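Ferripyochelin binding protein (Salmonella enterica subsp. enterica serovar Typhimurium, PDB 3R3R) binds zinc and belongs to the gamma-class carbonic anhydrase family, although its physiological reaction or ligand remains uncertain. Local coordinates at residues R60-D65 with N169-W174; H80-I85 with V115-I120; E122-I127 with S162-S167; G142-G147 with K151-L156. All coordinates share one frame; numbering follows the deposited sequence. Where two conformers were deposited one is given.

The four contacts sample a left-handed beta-helix and the long helix 158-182 laid along one of its flanks. Contacts 1 and 3 hold the same two elements, this helix and one sheet of the prism, at an earlier and a later coil: contact 1 sets two amides against a tyrosine, one of them stacked, whereas contact 3 is a leucine against backbone and a methionine. Contact 4, touching contact 3 through neighbouring strands, lies farthest from the centre of the chain, is rich in exposed residues, and is tied by backbone hydrogen bonds. Contact 2 is small and partly buried, and alone among the four borders the zinc site, with polar side chains.

Contact 1. Residues R60-D65 with N169-W174; sequences RTNIQD and NNYVKW
R60 meets the helix with the root of its side chain: its CB lies 3.7 Å from V172 CG2, the two chains passing at a slant. The guanidinium goes elsewhere, because the chain bends at chi3 (-54°) and delivers NE to D89 and NH2 to E88 in salt bridges. What the helix touches is therefore the aliphatic base of an arginine whose charge is satisfied within the coil stack. Two residues on, N62 turns toward the helix. Its CG is tucked between the backbone N and the carbonyl carbon (chi1 55°), which lifts the amide off the strand and lays it on Y171. Amide and ring planes are only 18° apart, a true stack placed toward the rim, with N62 CG 3.5 Å from Y171 CG. The other face of the same ring carries W174, whose CE3 stands over its centre, so the tyrosine is sandwiched between coil and helix; W43 adds an edge-to-face partner. This is the outer wall of a left-handed beta-helix, in which N62 bonds through its backbone to V90 and V92 of the next coil, while the I63 side chain points away from the helix and touches V92. Q64 reaches out from the wall to the far end of the tyrosine. With its chain straight beyond CG, it brings NE2 obliquely to 3.3 Å from Y171 CE2 and CD to 3.4 Å from Y171 OH, its amide nearly parallel to the ring.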
loop_
_atom_site.group_PDB
_atom_site.type_symbol
_atom_site.label_atom_id
_atom_site.label_comp_id
_atom_site.label_asym_id
_atom_site.label_seq_id
_atom_site.Cartn_x
_atom_site.Cartn_y
_atom_site.Cartn_z
ATOM N N ARG A 60 -5.829 6.290 -6.776
ATOM C CA ARG A 60 -5.280 5.561 -7.920
ATOM C C ARG A 60 -4.134 4.644 -7.530
ATOM O O ARG A 60 -3.265 4.349 -8.344
ATOM C CB ARG A 60 -4.857 6.524 -9.051
ATOM C CG ARG A 60 -5.995 7.433 -9.558
ATOM C CD ARG A 60 -5.506 8.491 -10.551
ATOM N NE ARG A 60 -4.411 9.266 -9.989
ATOM C CZ ARG A 60 -4.550 10.293 -9.150
ATOM N NH1 ARG A 60 -5.753 10.751 -8.792
ATOM N NH2 ARG A 60 -3.467 10.884 -8.672
ATOM N N THR A 61 -4.152 4.181 -6.287
ATOM C CA THR A 61 -3.142 3.247 -5.793
ATOM C C THR A 61 -3.694 1.830 -5.762
ATOM O O THR A 61 -4.853 1.613 -5.383
ATOM C CB THR A 61 -2.656 3.712 -4.410
ATOM O OG1 THR A 61 -1.787 4.834 -4.632
ATOM C CG2 THR A 61 -1.947 2.601 -3.609
ATOM N N ASN A 62 -2.871 0.878 -6.214
ATOM C CA ASN A 62 -3.228 -0.526 -6.186
ATOM C C ASN A 62 -2.460 -1.251 -5.091
ATOM O O ASN A 62 -1.255 -1.036 -4.899
ATOM C CB ASN A 62 -3.045 -1.194 -7.562
ATOM C CG ASN A 62 -1.641 -1.038 -8.130
ATOM O OD1 ASN A 62 -1.312 -0.032 -8.812
ATOM N ND2 ASN A 62 -0.814 -2.021 -7.872
ATOM N N ILE A 63 -3.188 -2.091 -4.368
ATOM C CA ILE A 63 -2.612 -2.982 -3.386
ATOM C C ILE A 63 -2.851 -4.403 -3.888
ATOM O O ILE A 63 -3.977 -4.910 -3.853
ATOM C CB ILE A 63 -3.256 -2.811 -1.977
ATOM C CG1 ILE A 63 -3.254 -1.338 -1.510
ATOM C CG2 ILE A 63 -2.539 -3.712 -0.972
ATOM C CD1 ILE A 63 -1.886 -0.712 -1.407
ATOM N N GLN A 64 -1.787 -5.034 -4.371
ATOM C CA GLN A 64 -1.930 -6.281 -5.104
ATOM C C GLN A 64 -2.058 -7.523 -4.224
ATOM O O GLN A 64 -1.833 -7.500 -2.994
ATOM C CB GLN A 64 -0.804 -6.429 -6.124
ATOM C CG GLN A 64 -0.874 -5.396 -7.219
ATOM C CD GLN A 64 0.335 -5.490 -8.141
ATOM O OE1 GLN A 64 1.004 -6.537 -8.199
ATOM N NE2 GLN A 64 0.605 -4.431 -8.879
ATOM N N ASP A 65 -2.424 -8.604 -4.902
ATOM C CA ASP A 65 -2.906 -9.830 -4.290
ATOM C C ASP A 65 -1.938 -10.353 -3.253
ATOM O O ASP A 65 -0.719 -10.415 -3.488
ATOM C CB ASP A 65 -3.053 -10.936 -5.354
ATOM C CG ASP A 65 -3.433 -10.414 -6.752
ATOM O OD1 ASP A 65 -4.473 -10.860 -7.310
ATOM O OD2 ASP A 65 -2.667 -9.605 -7.324
ATOM N N ASN A 169 -1.642 3.733 -13.914
ATOM C CA ASN A 169 -2.702 3.915 -14.911
ATOM C C ASN A 169 -3.311 2.571 -15.341
ATOM O O ASN A 169 -4.538 2.431 -15.441
ATOM C CB ASN A 169 -2.176 4.635 -16.157
ATOM C CG ASN A 169 -1.760 6.082 -15.899
ATOM O OD1 ASN A 169 -2.010 6.655 -14.838
ATOM N ND2 ASN A 169 -1.126 6.676 -16.895
ATOM N N ASN A 170 -2.447 1.591 -15.609
ATOM C CA ASN A 170 -2.902 0.271 -16.016
ATOM C C ASN A 170 -3.791 -0.332 -14.944
ATOM O O ASN A 170 -4.851 -0.883 -15.238
ATOM C CB ASN A 170 -1.722 -0.674 -16.271
ATOM C CG ASN A 170 -0.965 -0.332 -17.534
ATOM O OD1 ASN A 170 -1.504 0.317 -18.426
ATOM N ND2 ASN A 170 0.288 -0.784 -17.624
ATOM N N TYR A 171 -3.352 -0.231 -13.691
ATOM C CA TYR A 171 -4.108 -0.834 -12.598
ATOM C C TYR A 171 -5.445 -0.141 -12.334
ATOM O O TYR A 171 -6.401 -0.792 -11.925
ATOM C CB TYR A 171 -3.259 -0.987 -11.319
ATOM C CG TYR A 171 -2.747 -2.409 -11.189
ATOM C CD1 TYR A 171 -3.536 -3.387 -10.591
ATOM C CD2 TYR A 171 -1.519 -2.791 -11.717
ATOM C CE1 TYR A 171 -3.122 -4.705 -10.504
ATOM C CE2 TYR A 171 -1.090 -4.123 -11.639
ATOM C CZ TYR A 171 -1.901 -5.065 -11.025
ATOM O OH TYR A 171 -1.510 -6.382 -10.905
ATOM N N VAL A 172 -5.542 1.159 -12.591
ATOM C CA VAL A 172 -6.849 1.810 -12.517
ATOM C C VAL A 172 -7.768 1.246 -13.617
ATOM O O VAL A 172 -8.927 0.906 -13.368
ATOM C CB VAL A 172 -6.731 3.347 -12.648
ATOM C CG1 VAL A 172 -8.108 3.980 -12.912
ATOM C CG2 VAL A 172 -6.096 3.924 -11.384
ATOM N N LYS A 173 -7.248 1.115 -14.834
ATOM C CA LYS A 173 -8.028 0.534 -15.923
ATOM C C LYS A 173 -8.490 -0.888 -15.577
ATOM O O LYS A 173 -9.658 -1.248 -15.792
ATOM C CB LYS A 173 -7.222 0.529 -17.228
ATOM C CG LYS A 173 -6.858 1.909 -17.768
ATOM C CD LYS A 173 -6.174 1.795 -19.126
ATOM C CE LYS A 173 -5.576 3.123 -19.557
ATOM N NZ LYS A 173 -4.468 3.522 -18.648
ATOM N N TRP A 174 -7.577 -1.694 -15.045
ATOM C CA TRP A 174 -7.903 -3.078 -14.758
ATOM C C TRP A 174 -8.922 -3.189 -13.632
ATOM O O TRP A 174 -9.858 -3.977 -13.734
ATOM C CB TRP A 174 -6.634 -3.907 -14.509
ATOM C CG TRP A 174 -5.738 -3.970 -15.747
ATOM C CD1 TRP A 174 -6.139 -3.914 -17.065
ATOM C CD2 TRP A 174 -4.307 -4.036 -15.775
ATOM N NE1 TRP A 174 -5.044 -3.956 -17.889
ATOM C CE2 TRP A 174 -3.909 -4.034 -17.123
ATOM C CE3 TRP A 174 -3.322 -4.109 -14.787
ATOM C CZ2 TRP A 174 -2.575 -4.122 -17.507
ATOM C CZ3 TRP A 174 -1.997 -4.178 -15.175
ATOM C CH2 TRP A 174 -1.635 -4.176 -16.521
#

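Contact 2. Residues H80-I85 with V115-I120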
loop_
_atom_site.group_PDB
_atom_site.type_symbol
_atom_site.label_atom_id
_atom_site.label_comp_id
_atom_site.label_asym_id
_atom_site.label_seq_id
_atom_site.Cartn_x
_atom_site.Cartn_y
_atom_site.Cartn_z
ATOM N N HIS A 80 2.822 8.405 18.915
ATOM C CA HIS A 80 2.182 8.466 17.601
ATOM C C HIS A 80 1.986 7.062 17.036
ATOM O O HIS A 80 1.260 6.879 16.064
ATOM C CB HIS A 80 3.086 9.259 16.637
ATOM C CG HIS A 80 2.451 9.578 15.313
ATOM N ND1 HIS A 80 2.960 9.139 14.107
ATOM C CD2 HIS A 80 1.353 10.312 15.011
ATOM C CE1 HIS A 80 2.194 9.575 13.123
ATOM N NE2 HIS A 80 1.209 10.287 13.645
ATOM N N GLY A 81 2.707 6.094 17.599
ATOM C CA GLY A 81 2.821 4.793 16.960
ATOM C C GLY A 81 3.424 4.948 15.567
ATOM O O GLY A 81 4.147 5.907 15.286
ATOM N N ASN A 82 3.148 3.986 14.691
ATOM C CA ASN A 82 3.565 4.070 13.285
ATOM C C ASN A 82 2.377 3.751 12.406
ATOM O O ASN A 82 2.074 2.582 12.179
ATOM C CB ASN A 82 4.741 3.143 12.974
ATOM C CG ASN A 82 5.964 3.474 13.809
ATOM O OD1 ASN A 82 6.791 4.309 13.417
ATOM N ND2 ASN A 82 6.093 2.832 14.947
ATOM N N PRO A 83 1.684 4.792 11.928
ATOM C CA PRO A 83 0.589 4.558 10.986
ATOM C C PRO A 83 1.185 4.213 9.622
ATOM O O PRO A 83 2.402 4.307 9.426
ATOM C CB PRO A 83 -0.120 5.919 10.933
ATOM C CG PRO A 83 1.005 6.907 11.172
ATOM C CD PRO A 83 1.923 6.230 12.171
ATOM N N LEU A 84 0.326 3.827 8.691
ATOM C CA LEU A 84 0.758 3.473 7.353
ATOM C C LEU A 84 0.178 4.493 6.392
ATOM O O LEU A 84 -1.054 4.608 6.275
ATOM C CB LEU A 84 0.262 2.065 7.020
ATOM C CG LEU A 84 0.546 1.569 5.596
ATOM C CD1 LEU A 84 2.037 1.608 5.247
ATOM C CD2 LEU A 84 0.004 0.148 5.467
ATOM N N ILE A 85 1.057 5.226 5.713
ATOM C CA ILE A 85 0.638 6.316 4.844
ATOM C C ILE A 85 1.167 6.018 3.460
ATOM O O ILE A 85 2.369 5.847 3.294
ATOM C CB ILE A 85 1.213 7.652 5.339
ATOM C CG1 ILE A 85 0.656 7.986 6.729
ATOM C CG2 ILE A 85 0.900 8.765 4.329
ATOM C CD1 ILE A 85 1.430 9.076 7.494
ATOM N N VAL A 115 8.537 -3.652 3.832
ATOM C CA VAL A 115 8.895 -2.273 4.185
ATOM C C VAL A 115 8.473 -2.051 5.629
ATOM O O VAL A 115 7.298 -2.239 5.955
ATOM C CB VAL A 115 8.210 -1.233 3.253
ATOM C CG1 VAL A 115 8.695 0.173 3.610
ATOM C CG2 VAL A 115 8.471 -1.559 1.775
ATOM N N LEU A 116 9.427 -1.669 6.484
ATOM C CA LEU A 116 9.193 -1.670 7.929
ATOM C C LEU A 116 8.933 -0.289 8.542
ATOM O O LEU A 116 8.959 0.741 7.868
ATOM C CB LEU A 116 10.360 -2.373 8.627
ATOM C CG LEU A 116 10.589 -3.828 8.197
ATOM C CD1 LEU A 116 11.849 -4.358 8.884
ATOM C CD2 LEU A 116 9.361 -4.703 8.515
ATOM N N ASP A 117 8.684 -0.293 9.842
ATOM C CA ASP A 117 8.159 0.909 10.470
ATOM C C ASP A 117 9.090 2.098 10.408
ATOM O O ASP A 117 10.306 1.991 10.603
ATOM C CB ASP A 117 7.779 0.627 11.919
ATOM C CG ASP A 117 6.923 -0.584 12.036
ATOM O OD1 ASP A 117 7.476 -1.669 11.843
ATOM O OD2 ASP A 117 5.702 -0.453 12.253
ATOM N N GLY A 118 8.486 3.253 10.138
ATOM C CA GLY A 118 9.231 4.492 10.083
ATOM C C GLY A 118 10.030 4.677 8.809
ATOM O O GLY A 118 10.641 5.724 8.613
ATOM N N ALA A 119 10.062 3.675 7.936
ATOM C CA ALA A 119 10.713 3.893 6.648
ATOM C C ALA A 119 9.956 4.985 5.890
ATOM O O ALA A 119 8.735 5.130 6.044
ATOM C CB ALA A 119 10.765 2.602 5.825
ATOM N N ILE A 120 10.687 5.757 5.093
ATOM C CA ILE A 120 10.107 6.825 4.295
ATOM C C ILE A 120 10.589 6.649 2.873
ATOM O O ILE A 120 11.779 6.754 2.605
ATOM C CB ILE A 120 10.530 8.207 4.816
ATOM C CG1 ILE A 120 10.031 8.407 6.253
ATOM C CG2 ILE A 120 9.988 9.284 3.906
ATOM C CD1 ILE A 120 10.608 9.614 6.937
#
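N82 and D117 approach each other with their side chains at about a right angle, and the encounter is small: N82 CB lies 3.8 Å from D117 OD2, and N82 CG 3.9 Å from D117 CB. The planes of amide and carboxylate are turned 71° apart, which makes this an abutment of one group on the other's methylene and not a flat stack. Both side chains take the same first step. In N82 the CG sits opposite the carbonyl carbon and beside the backbone N (chi1 -60°), which brings the amide alongside the backbone of G118 as well. In D117, one of whose two deposited conformers is described here, chi1 is -50°, and the carboxylate swings off the turn toward the metal site. The setting is a corner of the left-handed beta-helix: L116 to A119 form a type II beta turn, closed by A119 N bonding to L116 O at 3.1 Å, with G118 at its third position, where phi is positive. Segment 80-85 comes from the end of the long excursion between strands 68-70 and 84-86, and N82 is paired by backbone hydrogen bonding with T72 on the way back to the coil. D117 has its strongest partners outside the contact. Its OD2 takes hydrogen bonds from both T72 OG1 and H99 ND1, while Q135 gives a weak one to OD1. Because H99 is a zinc ligand together with H70, D117 acts as a second-shell residue, its side chain about 7 Å from the zinc ion and its hydrogen bond to ND1 probably fixing the rotation of the H99 imidazole.

Contact 3. Residues E122-I127 with S162-S167; sequences EDDVMI and SGLQYS
The carboxylate of D124 is the flat group that L164 approaches, with D124 OD1 4.3 Å from L164 CD1. The methyl comes closer to the backbone next to it, at 3.7 Å from D124 CA, where the chain turns in a left-handed conformation. The aromatic ring of this helix turn, Y166, belongs to the opposite flank: in the conformer described, over one of its faces, displaced to the rim, stands the carbonyl oxygen S162 O, 3.4 Å above the plane. L164 thus does the work from the helix side, its two methyls divided between D124 and V125-M126. While CD1 rests on D124, CD2 lies 3.8 Å from V125 O and 4.1 Å from M126 CE. The setting is the left-handed beta-helix, where helix 158-182 runs beside the sheet containing strands 62-63, 91-92, 107-109 and 125-127, and this part of it covers a late coil of the hexapeptide-repeat region. M126 reaches the leucine through an extended stem that bends only at chi3 (-36°), which folds the terminal methyl back toward the helix; of its two deposited conformers one is described. L156 touches both M126 and L164, adding a third apolar side chain. The charge of D124 is met from elsewhere: OD1 forms a salt bridge with R106, and OD2 a long, weak ion pair with R161. One turn further along, S167 OG bonds to T91 OG1 of an earlier coil.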
loop_
_atom_site.group_PDB
_atom_site.type_symbol
_atom_site.label_atom_id
_atom_site.label_comp_id
_atom_site.label_asym_id
_atom_site.label_seq_id
_atom_site.Cartn_x
_atom_site.Cartn_y
_atom_site.Cartn_z
ATOM N N GLU A 122 10.460 8.172 -0.720
ATOM C CA GLU A 122 10.095 9.398 -1.415
ATOM C C GLU A 122 9.395 9.105 -2.758
ATOM O O GLU A 122 9.270 7.942 -3.176
ATOM C CB GLU A 122 11.343 10.259 -1.589
ATOM C CG GLU A 122 11.939 10.699 -0.239
ATOM C CD GLU A 122 13.192 11.564 -0.380
ATOM O OE1 GLU A 122 13.572 11.886 -1.525
ATOM O OE2 GLU A 122 13.805 11.914 0.654
ATOM N N ASP A 123 8.908 10.153 -3.421
ATOM C CA ASP A 123 8.187 9.986 -4.681
ATOM C C ASP A 123 9.105 9.404 -5.756
ATOM O O ASP A 123 10.321 9.589 -5.703
ATOM C CB ASP A 123 7.684 11.345 -5.199
ATOM C CG ASP A 123 6.765 12.077 -4.227
ATOM O OD1 ASP A 123 6.133 11.483 -3.343
ATOM O OD2 ASP A 123 6.632 13.295 -4.400
ATOM N N ASP A 124 8.520 8.755 -6.764
ATOM C CA ASP A 124 9.264 8.341 -7.967
ATOM C C ASP A 124 10.409 7.387 -7.607
ATOM O O ASP A 124 11.574 7.624 -7.947
ATOM C CB ASP A 124 9.787 9.552 -8.739
ATOM C CG ASP A 124 8.667 10.440 -9.243
ATOM O OD1 ASP A 124 7.763 9.916 -9.918
ATOM O OD2 ASP A 124 8.667 11.651 -8.942
ATOM N N VAL A 125 10.067 6.296 -6.926
ATOM C CA VAL A 125 11.050 5.311 -6.499
ATOM C C VAL A 125 10.589 3.937 -6.948
ATOM O O VAL A 125 9.379 3.642 -6.948
ATOM C CB VAL A 125 11.211 5.322 -4.958
ATOM C CG1 VAL A 125 11.987 4.097 -4.444
ATOM C CG2 VAL A 125 11.911 6.601 -4.524
ATOM N N MET A 126 11.548 3.101 -7.355
ATOM C CA MET A 126 11.247 1.697 -7.613
ATOM C C MET A 126 12.034 0.824 -6.673
ATOM O O MET A 126 13.235 1.037 -6.465
ATOM C CB MET A 126 11.615 1.315 -9.041
ATOM C CG MET A 126 11.257 -0.101 -9.451
ATOM S SD MET A 126 11.697 -0.321 -11.196
ATOM C CE MET A 126 11.297 1.299 -11.838
ATOM N N ILE A 127 11.355 -0.167 -6.109
ATOM C CA ILE A 127 11.987 -1.162 -5.237
ATOM C C ILE A 127 11.877 -2.513 -5.935
ATOM O O ILE A 127 10.808 -2.901 -6.332
ATOM C CB ILE A 127 11.277 -1.194 -3.873
ATOM C CG1 ILE A 127 11.403 0.190 -3.197
ATOM C CG2 ILE A 127 11.816 -2.328 -2.980
ATOM C CD1 ILE A 127 10.473 0.410 -2.078
ATOM N N SER A 162 8.725 7.132 -16.171
ATOM C CA SER A 162 7.417 7.142 -16.802
ATOM C C SER A 162 6.644 5.853 -16.495
ATOM O O SER A 162 5.414 5.866 -16.337
ATOM C CB SER A 162 7.568 7.321 -18.310
ATOM O OG SER A 162 6.296 7.403 -18.913
ATOM N N GLY A 163 7.365 4.738 -16.416
ATOM C CA GLY A 163 6.753 3.443 -16.151
ATOM C C GLY A 163 6.036 3.386 -14.814
ATOM O O GLY A 163 5.099 2.603 -14.660
ATOM N N LEU A 164 6.474 4.181 -13.841
ATOM C CA LEU A 164 5.785 4.223 -12.553
ATOM C C LEU A 164 4.348 4.712 -12.737
ATOM O O LEU A 164 3.401 4.160 -12.163
ATOM C CB LEU A 164 6.525 5.147 -11.598
ATOM C CG LEU A 164 7.947 4.691 -11.281
ATOM C CD1 LEU A 164 8.625 5.766 -10.475
ATOM C CD2 LEU A 164 7.992 3.371 -10.499
ATOM N N GLN A 165 4.184 5.755 -13.545
ATOM C CA GLN A 165 2.850 6.270 -13.817
ATOM C C GLN A 165 2.023 5.300 -14.666
ATOM O O GLN A 165 0.828 5.102 -14.419
ATOM C CB GLN A 165 2.945 7.631 -14.506
ATOM C CG GLN A 165 1.588 8.309 -14.677
ATOM C CD GLN A 165 0.956 8.694 -13.345
ATOM O OE1 GLN A 165 1.579 9.370 -12.524
ATOM N NE2 GLN A 165 -0.278 8.255 -13.119
ATOM N N TYR A 166 2.669 4.707 -15.669
ATOM C CA TYR A 166 2.012 3.728 -16.532
ATOM C C TYR A 166 1.455 2.557 -15.718
ATOM O O TYR A 166 0.325 2.127 -15.949
ATOM C CB TYR A 166 2.962 3.229 -17.627
ATOM C CG TYR A 166 3.409 4.306 -18.592
ATOM C CD1 TYR A 166 2.649 5.453 -18.784
ATOM C CD2 TYR A 166 4.591 4.179 -19.309
ATOM C CE1 TYR A 166 3.052 6.439 -19.668
ATOM C CE2 TYR A 166 5.004 5.160 -20.190
ATOM C CZ TYR A 166 4.229 6.291 -20.369
ATOM O OH TYR A 166 4.627 7.281 -21.247
ATOM N N SER A 167 2.223 2.068 -14.751
ATOM C CA SER A 167 1.763 0.983 -13.891
ATOM C C SER A 167 0.477 1.372 -13.146
ATOM O O SER A 167 -0.507 0.630 -13.134
ATOM C CB SER A 167 2.861 0.634 -12.887
ATOM O OG SER A 167 2.426 -0.361 -11.982
#

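Contact 4. Residues G142-G147 with K151-L156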
loop_
_atom_site.group_PDB
_atom_site.type_symbol
_atom_site.label_atom_id
_atom_site.label_comp_id
_atom_site.label_asym_id
_atom_site.label_seq_id
_atom_site.Cartn_x
_atom_site.Cartn_y
_atom_site.Cartn_z
ATOM N N GLY A 142 13.763 9.096 -7.064
ATOM C CA GLY A 142 14.352 8.994 -8.388
ATOM C C GLY A 142 15.353 7.877 -8.609
ATOM O O GLY A 142 16.051 7.876 -9.620
ATOM N N TYR A 143 15.378 6.916 -7.689
ATOM C CA TYR A 143 16.333 5.812 -7.727
ATOM C C TYR A 143 15.664 4.446 -7.654
ATOM O O TYR A 143 14.511 4.307 -7.205
ATOM C CB TYR A 143 17.338 5.908 -6.569
ATOM C CG TYR A 143 18.309 7.049 -6.720
ATOM C CD1 TYR A 143 17.943 8.346 -6.376
ATOM C CD2 TYR A 143 19.586 6.843 -7.227
ATOM C CE1 TYR A 143 18.830 9.399 -6.532
ATOM C CE2 TYR A 143 20.477 7.889 -7.377
ATOM C CZ TYR A 143 20.094 9.158 -7.032
ATOM O OH TYR A 143 20.996 10.186 -7.183
ATOM N N LEU A 144 16.419 3.456 -8.128
ATOM C CA LEU A 144 16.131 2.043 -7.955
ATOM C C LEU A 144 16.844 1.532 -6.712
ATOM O O LEU A 144 18.044 1.772 -6.537
ATOM C CB LEU A 144 16.648 1.271 -9.167
ATOM C CG LEU A 144 16.622 -0.255 -9.038
ATOM C CD1 LEU A 144 15.183 -0.750 -8.961
ATOM C CD2 LEU A 144 17.340 -0.919 -10.204
ATOM N N TYR A 145 16.093 0.826 -5.867
ATOM C CA TYR A 145 16.635 0.173 -4.684
ATOM C C TYR A 145 16.329 -1.298 -4.770
ATOM O O TYR A 145 15.230 -1.688 -5.179
ATOM C CB TYR A 145 15.974 0.739 -3.425
ATOM C CG TYR A 145 16.220 2.213 -3.304
ATOM C CD1 TYR A 145 17.326 2.692 -2.613
ATOM C CD2 TYR A 145 15.391 3.129 -3.947
ATOM C CE1 TYR A 145 17.580 4.039 -2.528
ATOM C CE2 TYR A 145 15.633 4.478 -3.867
ATOM C CZ TYR A 145 16.736 4.932 -3.156
ATOM O OH TYR A 145 17.009 6.274 -3.074
ATOM N N LEU A 146 17.300 -2.116 -4.400
ATOM C CA LEU A 146 16.987 -3.540 -4.291
ATOM C C LEU A 146 17.944 -4.238 -3.346
ATOM O O LEU A 146 18.992 -3.750 -2.996
ATOM C CB LEU A 146 16.989 -4.186 -5.673
ATOM C CG LEU A 146 18.366 -4.271 -6.325
ATOM C CD1 LEU A 146 19.035 -5.591 -5.980
ATOM C CD2 LEU A 146 18.279 -4.098 -7.846
ATOM N N GLY A 147 17.455 -5.370 -2.842
ATOM C CA GLY A 147 18.218 -6.175 -1.910
ATOM C C GLY A 147 17.567 -6.262 -0.551
ATOM O O GLY A 147 16.581 -5.587 -0.253
ATOM N N LYS A 151 19.870 -1.634 -1.186
ATOM C CA LYS A 151 20.949 -0.727 -1.541
ATOM C C LYS A 151 20.421 0.163 -2.656
ATOM O O LYS A 151 19.628 -0.258 -3.447
ATOM C CB LYS A 151 22.153 -1.495 -2.079
ATOM C CG LYS A 151 22.757 -2.469 -1.097
ATOM C CD LYS A 151 23.167 -1.751 0.147
ATOM C CE LYS A 151 24.122 -2.596 1.024
ATOM N NZ LYS A 151 23.469 -3.561 1.951
ATOM N N GLN A 152 20.890 1.405 -2.696
ATOM C CA GLN A 152 20.575 2.304 -3.802
ATOM C C GLN A 152 21.432 1.890 -4.983
ATOM O O GLN A 152 22.658 1.952 -4.902
ATOM C CB GLN A 152 20.896 3.744 -3.416
ATOM C CG GLN A 152 20.363 4.751 -4.421
ATOM C CD GLN A 152 20.784 6.165 -4.108
ATOM O OE1 GLN A 152 20.015 6.962 -3.557
ATOM N NE2 GLN A 152 22.012 6.488 -4.454
ATOM N N ILE A 153 20.809 1.473 -6.079
ATOM C CA ILE A 153 21.539 0.890 -7.203
ATOM C C ILE A 153 21.960 1.965 -8.202
ATOM O O ILE A 153 23.137 2.051 -8.575
ATOM C CB ILE A 153 20.684 -0.192 -7.921
ATOM C CG1 ILE A 153 20.187 -1.239 -6.922
ATOM C CG2 ILE A 153 21.462 -0.861 -9.052
ATOM C CD1 ILE A 153 21.298 -1.948 -6.209
ATOM N N ARG A 154 21.006 2.798 -8.618
ATOM C CA ARG A 154 21.250 3.759 -9.692
ATOM C C ARG A 154 20.004 4.613 -9.867
ATOM O O ARG A 154 18.926 4.234 -9.412
ATOM C CB ARG A 154 21.523 3.021 -10.999
ATOM C CG ARG A 154 20.378 2.116 -11.430
ATOM C CD ARG A 154 20.580 1.668 -12.862
ATOM N NE ARG A 154 19.620 0.642 -13.264
ATOM C CZ ARG A 154 18.343 0.867 -13.578
ATOM N NH1 ARG A 154 17.852 2.096 -13.530
ATOM N NH2 ARG A 154 17.554 -0.140 -13.937
ATOM N N PRO A 155 20.134 5.773 -10.531
ATOM C CA PRO A 155 18.926 6.541 -10.851
ATOM C C PRO A 155 18.026 5.747 -11.781
ATOM O O PRO A 155 18.499 4.933 -12.581
ATOM C CB PRO A 155 19.476 7.767 -11.592
ATOM C CG PRO A 155 20.877 7.895 -11.087
ATOM C CD PRO A 155 21.360 6.479 -10.938
ATOM N N LEU A 156 16.726 5.980 -11.659
ATOM C CA LEU A 156 15.757 5.465 -12.615
ATOM C C LEU A 156 16.017 6.082 -13.973
ATOM O O LEU A 156 16.279 7.294 -14.081
ATOM C CB LEU A 156 14.340 5.854 -12.195
ATOM C CG LEU A 156 13.859 5.202 -10.897
ATOM C CD1 LEU A 156 12.389 5.529 -10.683
ATOM C CD2 LEU A 156 14.061 3.683 -10.919
HETATM O O HOH W 1 16.119 9.311 -12.028
#
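G142 O is gripped from several directions: L156 N donates to it at 2.9 Å with an N-H...O angle of 166°, P155 CA makes a CA-H...O contact, and water 1 lies 2.8 Å away, also beside L156 O. From here an antiparallel hairpin unfolds, and at L144 its regularity breaks. L144 N bonds to R154 O, whereas L144 O receives I153 N at 2.8 Å, so two residues of one strand face a single residue of the other. This is a beta bulge, with I153 in nearly helical backbone angles (-90°, -51°). Beyond it L146 and K151 form a hydrogen-bonded pair, its bonds running both ways.

The side chains divide by face. With Y145, in the conformer described, Q152 lies side by side, its CG 3.4 Å from Y145 CE1; the end of the Q152 chain passes on to Y143, where amide and ring stack almost parallel, Q152 CD being 3.4 Å from Y143 CD2. The Y145 hydroxyl is held by E140 O. On the other face, L144 CD2 sits over one side of the R154 guanidinium, 3.8 Å from NH2. That group is steadied by NH1, which bonds to P155 O in its own plane and forms a salt bridge with E160. The bulged I153 packs its CG1 at 3.6 Å against L146 CD2 in the conformer described.

Strand 143-146 continues the parallel sheet of the beta-helix beside strand 125-127, touching M126 through L144; strand 151-155 turns back antiparallel as the outermost strand, and the chain then enters helix 158-182.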